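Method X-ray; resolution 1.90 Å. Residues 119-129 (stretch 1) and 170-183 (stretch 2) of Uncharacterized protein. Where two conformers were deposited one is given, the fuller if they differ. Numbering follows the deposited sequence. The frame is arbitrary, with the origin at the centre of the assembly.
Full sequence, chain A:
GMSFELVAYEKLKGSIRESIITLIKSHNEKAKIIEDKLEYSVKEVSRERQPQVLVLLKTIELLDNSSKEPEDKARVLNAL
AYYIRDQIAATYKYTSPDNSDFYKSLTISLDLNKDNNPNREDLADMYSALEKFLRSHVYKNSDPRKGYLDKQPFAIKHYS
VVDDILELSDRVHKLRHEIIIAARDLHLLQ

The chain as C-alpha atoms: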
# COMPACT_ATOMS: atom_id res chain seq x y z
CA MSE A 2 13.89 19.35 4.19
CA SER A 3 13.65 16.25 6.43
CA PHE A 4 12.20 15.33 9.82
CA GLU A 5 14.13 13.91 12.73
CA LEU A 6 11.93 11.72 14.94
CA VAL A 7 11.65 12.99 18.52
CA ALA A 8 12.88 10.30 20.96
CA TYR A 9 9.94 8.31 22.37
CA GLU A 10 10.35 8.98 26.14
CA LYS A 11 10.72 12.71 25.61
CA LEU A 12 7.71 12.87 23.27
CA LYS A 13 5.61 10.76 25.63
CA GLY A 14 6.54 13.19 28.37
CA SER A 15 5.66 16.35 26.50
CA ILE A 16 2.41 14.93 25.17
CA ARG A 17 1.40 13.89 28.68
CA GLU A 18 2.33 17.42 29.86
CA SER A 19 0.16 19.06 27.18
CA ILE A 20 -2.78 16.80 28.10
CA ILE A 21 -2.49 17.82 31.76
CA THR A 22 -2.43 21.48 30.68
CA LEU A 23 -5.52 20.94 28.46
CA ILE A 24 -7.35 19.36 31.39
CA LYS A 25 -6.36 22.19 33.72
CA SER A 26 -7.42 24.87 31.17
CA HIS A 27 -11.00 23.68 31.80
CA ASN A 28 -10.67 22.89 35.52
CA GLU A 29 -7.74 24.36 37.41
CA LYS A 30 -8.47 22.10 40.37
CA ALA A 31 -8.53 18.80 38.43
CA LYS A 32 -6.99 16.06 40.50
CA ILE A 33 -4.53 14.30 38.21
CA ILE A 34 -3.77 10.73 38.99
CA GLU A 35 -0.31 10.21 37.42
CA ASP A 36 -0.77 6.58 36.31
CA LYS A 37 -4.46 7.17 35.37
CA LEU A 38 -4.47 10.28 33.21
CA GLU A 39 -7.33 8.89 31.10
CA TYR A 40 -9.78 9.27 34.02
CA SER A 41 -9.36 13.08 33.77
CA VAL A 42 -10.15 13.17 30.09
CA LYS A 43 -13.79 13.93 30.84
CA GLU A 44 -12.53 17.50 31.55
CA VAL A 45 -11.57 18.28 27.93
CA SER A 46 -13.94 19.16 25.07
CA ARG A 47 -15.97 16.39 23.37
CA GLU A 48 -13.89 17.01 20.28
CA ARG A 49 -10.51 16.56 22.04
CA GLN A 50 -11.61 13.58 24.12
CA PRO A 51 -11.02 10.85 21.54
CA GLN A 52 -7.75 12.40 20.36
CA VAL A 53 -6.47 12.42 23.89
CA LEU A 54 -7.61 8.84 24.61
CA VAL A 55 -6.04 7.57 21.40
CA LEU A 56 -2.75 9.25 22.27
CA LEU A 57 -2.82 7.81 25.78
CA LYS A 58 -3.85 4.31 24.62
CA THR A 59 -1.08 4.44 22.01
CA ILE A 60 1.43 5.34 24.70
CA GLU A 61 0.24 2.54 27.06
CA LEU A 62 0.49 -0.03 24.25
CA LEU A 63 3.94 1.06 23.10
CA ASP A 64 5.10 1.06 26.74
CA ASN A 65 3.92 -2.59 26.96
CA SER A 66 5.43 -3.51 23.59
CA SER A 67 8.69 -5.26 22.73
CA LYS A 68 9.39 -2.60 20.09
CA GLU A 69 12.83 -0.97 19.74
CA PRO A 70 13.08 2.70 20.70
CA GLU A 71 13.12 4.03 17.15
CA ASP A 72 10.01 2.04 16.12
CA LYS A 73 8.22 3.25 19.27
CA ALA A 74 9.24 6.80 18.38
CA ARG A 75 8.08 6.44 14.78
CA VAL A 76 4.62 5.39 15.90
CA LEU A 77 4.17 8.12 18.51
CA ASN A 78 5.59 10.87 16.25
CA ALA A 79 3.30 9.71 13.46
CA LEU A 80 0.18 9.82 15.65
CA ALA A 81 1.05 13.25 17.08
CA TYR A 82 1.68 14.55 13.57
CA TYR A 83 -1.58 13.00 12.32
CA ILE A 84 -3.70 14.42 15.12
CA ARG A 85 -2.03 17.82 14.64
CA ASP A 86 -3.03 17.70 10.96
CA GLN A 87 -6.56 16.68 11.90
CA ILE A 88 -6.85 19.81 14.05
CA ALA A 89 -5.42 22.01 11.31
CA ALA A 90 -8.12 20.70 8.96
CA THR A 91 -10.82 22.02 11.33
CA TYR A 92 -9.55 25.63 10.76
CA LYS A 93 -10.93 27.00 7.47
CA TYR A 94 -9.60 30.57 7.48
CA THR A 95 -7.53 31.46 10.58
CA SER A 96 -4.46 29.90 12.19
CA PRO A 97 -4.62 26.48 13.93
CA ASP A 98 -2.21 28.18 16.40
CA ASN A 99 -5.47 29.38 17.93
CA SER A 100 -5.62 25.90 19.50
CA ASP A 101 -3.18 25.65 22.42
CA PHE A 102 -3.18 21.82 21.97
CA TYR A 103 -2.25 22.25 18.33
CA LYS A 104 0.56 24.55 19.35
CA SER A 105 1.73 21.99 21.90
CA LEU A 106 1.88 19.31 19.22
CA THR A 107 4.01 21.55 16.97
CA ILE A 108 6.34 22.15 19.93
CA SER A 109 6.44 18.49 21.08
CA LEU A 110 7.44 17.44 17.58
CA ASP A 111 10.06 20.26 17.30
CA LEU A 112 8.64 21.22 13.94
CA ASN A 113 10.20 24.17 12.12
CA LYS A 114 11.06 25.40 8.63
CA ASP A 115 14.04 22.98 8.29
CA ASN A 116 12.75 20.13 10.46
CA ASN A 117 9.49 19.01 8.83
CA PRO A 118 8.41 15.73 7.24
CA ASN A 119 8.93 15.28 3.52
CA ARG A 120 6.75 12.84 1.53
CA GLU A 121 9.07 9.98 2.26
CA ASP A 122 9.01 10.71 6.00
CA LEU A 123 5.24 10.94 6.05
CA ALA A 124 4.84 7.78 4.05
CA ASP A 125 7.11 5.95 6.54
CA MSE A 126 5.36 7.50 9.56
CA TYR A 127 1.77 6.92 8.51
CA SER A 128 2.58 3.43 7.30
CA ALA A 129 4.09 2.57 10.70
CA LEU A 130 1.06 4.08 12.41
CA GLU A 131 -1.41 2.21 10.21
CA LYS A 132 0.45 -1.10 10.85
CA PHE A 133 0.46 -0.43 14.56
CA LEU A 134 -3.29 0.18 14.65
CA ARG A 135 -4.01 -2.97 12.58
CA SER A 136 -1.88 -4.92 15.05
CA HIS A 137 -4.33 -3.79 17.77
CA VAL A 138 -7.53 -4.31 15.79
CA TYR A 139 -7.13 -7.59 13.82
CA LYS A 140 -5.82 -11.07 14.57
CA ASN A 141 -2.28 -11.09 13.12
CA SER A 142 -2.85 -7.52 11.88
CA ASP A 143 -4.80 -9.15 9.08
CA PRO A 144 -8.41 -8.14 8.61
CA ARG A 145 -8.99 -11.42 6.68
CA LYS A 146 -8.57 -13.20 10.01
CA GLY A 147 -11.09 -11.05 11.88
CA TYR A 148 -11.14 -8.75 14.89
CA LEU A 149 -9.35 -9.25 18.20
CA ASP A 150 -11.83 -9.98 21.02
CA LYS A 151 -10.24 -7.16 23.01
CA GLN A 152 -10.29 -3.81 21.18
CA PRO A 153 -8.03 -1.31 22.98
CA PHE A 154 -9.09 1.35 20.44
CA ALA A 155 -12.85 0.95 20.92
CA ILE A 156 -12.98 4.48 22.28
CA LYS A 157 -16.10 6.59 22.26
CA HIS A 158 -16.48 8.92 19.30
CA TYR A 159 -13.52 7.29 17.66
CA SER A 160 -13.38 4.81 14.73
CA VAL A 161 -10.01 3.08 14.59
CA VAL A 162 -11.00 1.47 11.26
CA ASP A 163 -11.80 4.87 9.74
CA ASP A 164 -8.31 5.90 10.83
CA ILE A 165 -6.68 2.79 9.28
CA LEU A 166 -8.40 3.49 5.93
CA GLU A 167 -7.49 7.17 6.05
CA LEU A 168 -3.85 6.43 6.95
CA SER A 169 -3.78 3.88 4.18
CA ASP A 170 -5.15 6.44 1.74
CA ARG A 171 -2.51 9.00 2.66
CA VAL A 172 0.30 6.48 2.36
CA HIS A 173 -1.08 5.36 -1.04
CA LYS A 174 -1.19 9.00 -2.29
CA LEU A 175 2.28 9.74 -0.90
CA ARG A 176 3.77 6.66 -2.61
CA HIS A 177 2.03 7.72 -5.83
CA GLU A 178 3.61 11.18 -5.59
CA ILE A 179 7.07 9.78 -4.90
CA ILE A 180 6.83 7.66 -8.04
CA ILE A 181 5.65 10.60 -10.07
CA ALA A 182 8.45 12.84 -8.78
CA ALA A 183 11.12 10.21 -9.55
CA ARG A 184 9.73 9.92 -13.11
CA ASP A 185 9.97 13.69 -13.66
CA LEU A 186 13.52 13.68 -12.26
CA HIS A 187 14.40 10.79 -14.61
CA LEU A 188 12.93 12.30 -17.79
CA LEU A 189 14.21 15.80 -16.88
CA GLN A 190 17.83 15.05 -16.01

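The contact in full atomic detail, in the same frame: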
# COMPACT_ATOMS: atom_id res chain seq x y z
N ASN A 119 9.14 15.36 4.95
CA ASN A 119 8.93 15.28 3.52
C ASN A 119 7.99 14.10 3.20
O ASN A 119 7.45 13.46 4.11
CB ASN A 119 10.26 15.21 2.75
CG ASN A 119 11.07 13.98 3.07
OD1 ASN A 119 10.54 12.90 3.36
ND2 ASN A 119 12.39 14.13 3.00
N ARG A 120 7.74 13.85 1.92
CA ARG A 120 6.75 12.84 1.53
C ARG A 120 7.18 11.46 1.98
O ARG A 120 6.35 10.60 2.36
CB ARG A 120 6.61 12.81 0.00
CG ARG A 120 5.77 13.92 -0.54
CD ARG A 120 5.54 13.71 -2.04
NE ARG A 120 6.76 13.91 -2.82
CZ ARG A 120 7.08 15.04 -3.44
NH1 ARG A 120 8.21 15.15 -4.11
NH2 ARG A 120 6.26 16.09 -3.39
N GLU A 121 8.48 11.24 1.89
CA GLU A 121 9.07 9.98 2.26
C GLU A 121 8.82 9.77 3.76
O GLU A 121 8.25 8.75 4.17
CB GLU A 121 10.56 10.02 1.91
CG GLU A 121 10.82 10.46 0.46
CD GLU A 121 11.36 11.90 0.32
OE1 GLU A 121 12.60 12.08 0.49
OE2 GLU A 121 10.56 12.83 0.02
N ASP A 122 9.20 10.76 4.56
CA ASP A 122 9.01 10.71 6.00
C ASP A 122 7.57 10.40 6.37
O ASP A 122 7.31 9.62 7.28
CB ASP A 122 9.34 12.06 6.64
CG ASP A 122 10.81 12.44 6.50
OD1 ASP A 122 11.68 11.54 6.49
OD2 ASP A 122 11.08 13.67 6.40
N LEU A 123 6.64 11.06 5.69
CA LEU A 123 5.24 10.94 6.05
C LEU A 123 4.78 9.57 5.67
O LEU A 123 4.04 8.92 6.43
CB LEU A 123 4.40 11.95 5.30
CG LEU A 123 4.49 13.36 5.88
CD1 LEU A 123 3.65 14.35 5.08
CD2 LEU A 123 4.04 13.34 7.33
N ALA A 124 5.20 9.13 4.48
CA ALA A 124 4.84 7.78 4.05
C ALA A 124 5.33 6.77 5.10
O ALA A 124 4.58 5.90 5.50
CB ALA A 124 5.40 7.45 2.67
N ASP A 125 6.58 6.88 5.52
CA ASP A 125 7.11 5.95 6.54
C ASP A 125 6.34 6.06 7.87
O ASP A 125 5.98 5.05 8.49
CB ASP A 125 8.61 6.20 6.75
CG ASP A 125 9.44 5.94 5.50
OD1 ASP A 125 8.98 5.22 4.58
OD2 ASP A 125 10.56 6.47 5.42
N MSE A 126 6.08 7.30 8.32
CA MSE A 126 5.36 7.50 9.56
C MSE A 126 3.95 6.94 9.53
O MSE A 126 3.55 6.17 10.44
CB MSE A 126 5.36 8.99 9.95
CG MSE A 126 6.79 9.50 10.16
SE MSE A 126 6.94 11.46 10.22
CE MSE A 126 5.92 11.44 11.78
N TYR A 127 3.16 7.35 8.54
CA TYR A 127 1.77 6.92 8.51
C TYR A 127 1.66 5.42 8.26
O TYR A 127 0.72 4.77 8.74
CB TYR A 127 0.97 7.63 7.42
CG TYR A 127 0.74 9.12 7.66
CD1 TYR A 127 0.64 9.64 8.94
CD2 TYR A 127 0.61 9.99 6.58
CE1 TYR A 127 0.43 10.99 9.13
CE2 TYR A 127 0.39 11.33 6.76
CZ TYR A 127 0.30 11.82 8.05
OH TYR A 127 0.07 13.17 8.24
N SER A 128 2.58 4.86 7.50
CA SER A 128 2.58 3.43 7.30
C SER A 128 2.80 2.71 8.64
O SER A 128 2.08 1.76 8.99
CB SER A 128 3.62 3.04 6.24
OG SER A 128 3.65 1.65 6.04
N ALA A 129 3.78 3.19 9.42
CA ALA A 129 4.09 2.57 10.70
C ALA A 129 2.90 2.71 11.63
O ALA A 129 2.55 1.76 12.34
CB ALA A 129 5.38 3.18 11.35
N ASP A 170 -4.99 5.56 2.88
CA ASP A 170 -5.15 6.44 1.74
C ASP A 170 -3.99 7.43 1.62
O ASP A 170 -3.50 7.70 0.52
CB ASP A 170 -6.45 7.22 1.80
CG ASP A 170 -7.67 6.34 1.67
OD1 ASP A 170 -7.55 5.21 1.16
OD2 ASP A 170 -8.77 6.82 2.05
N ARG A 171 -3.57 8.02 2.74
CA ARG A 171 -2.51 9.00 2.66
C ARG A 171 -1.19 8.39 2.22
O ARG A 171 -0.47 8.97 1.39
CB ARG A 171 -2.33 9.71 4.02
CG ARG A 171 -3.54 10.48 4.44
CD ARG A 171 -3.30 11.16 5.82
NE ARG A 171 -4.47 11.93 6.21
CZ ARG A 171 -4.44 13.07 6.88
NH1 ARG A 171 -3.27 13.61 7.23
NH2 ARG A 171 -5.57 13.68 7.17
N VAL A 172 -0.87 7.23 2.78
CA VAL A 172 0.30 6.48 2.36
C VAL A 172 0.22 6.19 0.85
O VAL A 172 1.19 6.44 0.13
CB VAL A 172 0.42 5.14 3.14
CG1 VAL A 172 1.48 4.21 2.55
CG2 VAL A 172 0.73 5.40 4.58
N HIS A 173 -0.93 5.70 0.38
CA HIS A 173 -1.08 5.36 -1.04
C HIS A 173 -0.79 6.60 -1.93
O HIS A 173 -0.11 6.50 -2.97
CB HIS A 173 -2.48 4.85 -1.34
CG HIS A 173 -2.68 4.50 -2.77
ND1 HIS A 173 -1.86 3.62 -3.45
CD2 HIS A 173 -3.61 4.91 -3.67
CE1 HIS A 173 -2.28 3.50 -4.69
NE2 HIS A 173 -3.32 4.30 -4.86
N LYS A 174 -1.33 7.75 -1.54
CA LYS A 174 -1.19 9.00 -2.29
C LYS A 174 0.27 9.46 -2.24
O LYS A 174 0.85 9.84 -3.27
CB LYS A 174 -2.13 10.07 -1.72
CG LYS A 174 -2.06 11.44 -2.45
CD LYS A 174 -3.27 12.30 -2.11
CE LYS A 174 -3.44 13.47 -3.09
NZ LYS A 174 -2.42 14.53 -2.87
N LEU A 175 0.88 9.37 -1.06
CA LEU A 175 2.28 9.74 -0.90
C LEU A 175 3.20 8.87 -1.77
O LEU A 175 4.08 9.41 -2.50
CB LEU A 175 2.69 9.74 0.59
CG LEU A 175 2.10 10.87 1.46
CD1 LEU A 175 2.23 10.46 2.90
CD2 LEU A 175 2.81 12.19 1.21
N ARG A 176 2.98 7.55 -1.77
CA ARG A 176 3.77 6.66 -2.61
C ARG A 176 3.56 6.95 -4.09
O ARG A 176 4.53 6.93 -4.87
CB ARG A 176 3.48 5.19 -2.28
CG ARG A 176 4.15 4.79 -1.01
CD ARG A 176 3.93 3.39 -0.59
NE ARG A 176 4.53 3.16 0.74
CZ ARG A 176 4.23 2.11 1.50
NH1 ARG A 176 3.38 1.20 1.07
NH2 ARG A 176 4.79 1.96 2.70
N HIS A 177 2.32 7.28 -4.46
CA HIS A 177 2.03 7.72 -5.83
C HIS A 177 2.89 8.94 -6.19
O HIS A 177 3.54 8.98 -7.25
CB HIS A 177 0.53 8.02 -5.96
CG HIS A 177 0.09 8.38 -7.34
ND1 HIS A 177 -0.53 7.48 -8.18
CD2 HIS A 177 0.16 9.55 -8.02
CE1 HIS A 177 -0.81 8.08 -9.33
NE2 HIS A 177 -0.40 9.33 -9.26
N GLU A 178 2.91 9.93 -5.30
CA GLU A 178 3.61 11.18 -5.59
C GLU A 178 5.11 10.98 -5.70
O GLU A 178 5.76 11.61 -6.53
CB GLU A 178 3.28 12.24 -4.54
CG GLU A 178 1.82 12.60 -4.50
CD GLU A 178 1.48 13.58 -3.39
OE1 GLU A 178 2.41 14.00 -2.66
OE2 GLU A 178 0.28 13.93 -3.25
N ILE A 179 5.64 10.11 -4.87
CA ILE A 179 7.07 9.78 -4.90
C ILE A 179 7.48 9.16 -6.23
O ILE A 179 8.53 9.49 -6.82
CB ILE A 179 7.41 8.82 -3.74
CG1 ILE A 179 7.43 9.62 -2.41
CG2 ILE A 179 8.76 8.14 -3.92
CD1 ILE A 179 7.43 8.73 -1.19
N ILE A 180 6.64 8.25 -6.69
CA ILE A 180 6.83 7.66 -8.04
C ILE A 180 6.80 8.72 -9.12
O ILE A 180 7.68 8.78 -9.99
CB ILE A 180 5.78 6.58 -8.30
CG1 ILE A 180 6.16 5.30 -7.57
CG2 ILE A 180 5.66 6.24 -9.80
CD1 ILE A 180 4.99 4.37 -7.31
N ILE A 181 5.79 9.57 -9.07
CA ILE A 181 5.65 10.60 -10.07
C ILE A 181 6.87 11.54 -10.08
O ILE A 181 7.33 11.99 -11.13
CB ILE A 181 4.35 11.41 -9.87
CG1 ILE A 181 3.12 10.52 -10.11
CG2 ILE A 181 4.35 12.61 -10.81
CD1 ILE A 181 2.95 10.03 -11.52
N ALA A 182 7.38 11.86 -8.89
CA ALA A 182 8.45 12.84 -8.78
C ALA A 182 9.76 12.24 -9.28
O ALA A 182 10.55 12.92 -9.92
CB ALA A 182 8.58 13.31 -7.35
N ALA A 183 9.96 10.94 -9.05
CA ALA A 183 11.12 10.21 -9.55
C ALA A 183 11.11 10.13 -11.09
O ALA A 183 12.16 10.26 -11.74
CB ALA A 183 11.18 8.82 -8.93

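Leu175 forms the apolar centre of this contact. Its side chain sits as a knob in a hole lined by Arg120, Leu123, Ala124 and Tyr127, with Leu175 CD1 3.6 Å from Leu123 CB and 4.0 Å from Tyr127 CD2. A branched aliphatic chain suits such a pocket because it can touch several neighbours at once. Beside it, Ala124 offers only a methyl group, which suits a point where the backbones come close: Ala124 CA lies 5.0 Å from Val172 CA, and the helix axes, running roughly antiparallel at 152°, approach to 8.9 Å. Val172, compact and beta-branched, places CG2 3.6 Å from Tyr127 CB and 3.5 Å from Ser128 N; that amide is already bonded to Ala124 O within its own helix, so an apolar neighbour costs it nothing.

At the start of helix 120-129, Arg120 is the reciprocal knob, set among Leu175, Glu178, Ile179 and Ala182. Its stem packs, CG lying 3.8 Å from Leu175 CD2, and the guanidinium also meets the second helix, with Arg120 NH1 3.7 Å from Ala182 CB, in an exposed position where its charge can still meet solvent. Arg120 NE is 4.4 Å from Glu178 OE1, beyond salt-bridge range; Glu178 OE2 forms a salt bridge with Lys174 NZ, 2.8 Å away, within its own helix.

Further along helix 120-129, Tyr127 OH lies 3.5 Å from Arg171 NH1, at the edge of a guanidinium hydrogen-bonded elsewhere in the structure. Arg176 points away at CA-to-CB, but its long side chain brings NH2 within 3.5 Å of Ser128 OG, where the small serine leaves room. No hydrogen bond crosses the interface, so packing dominates.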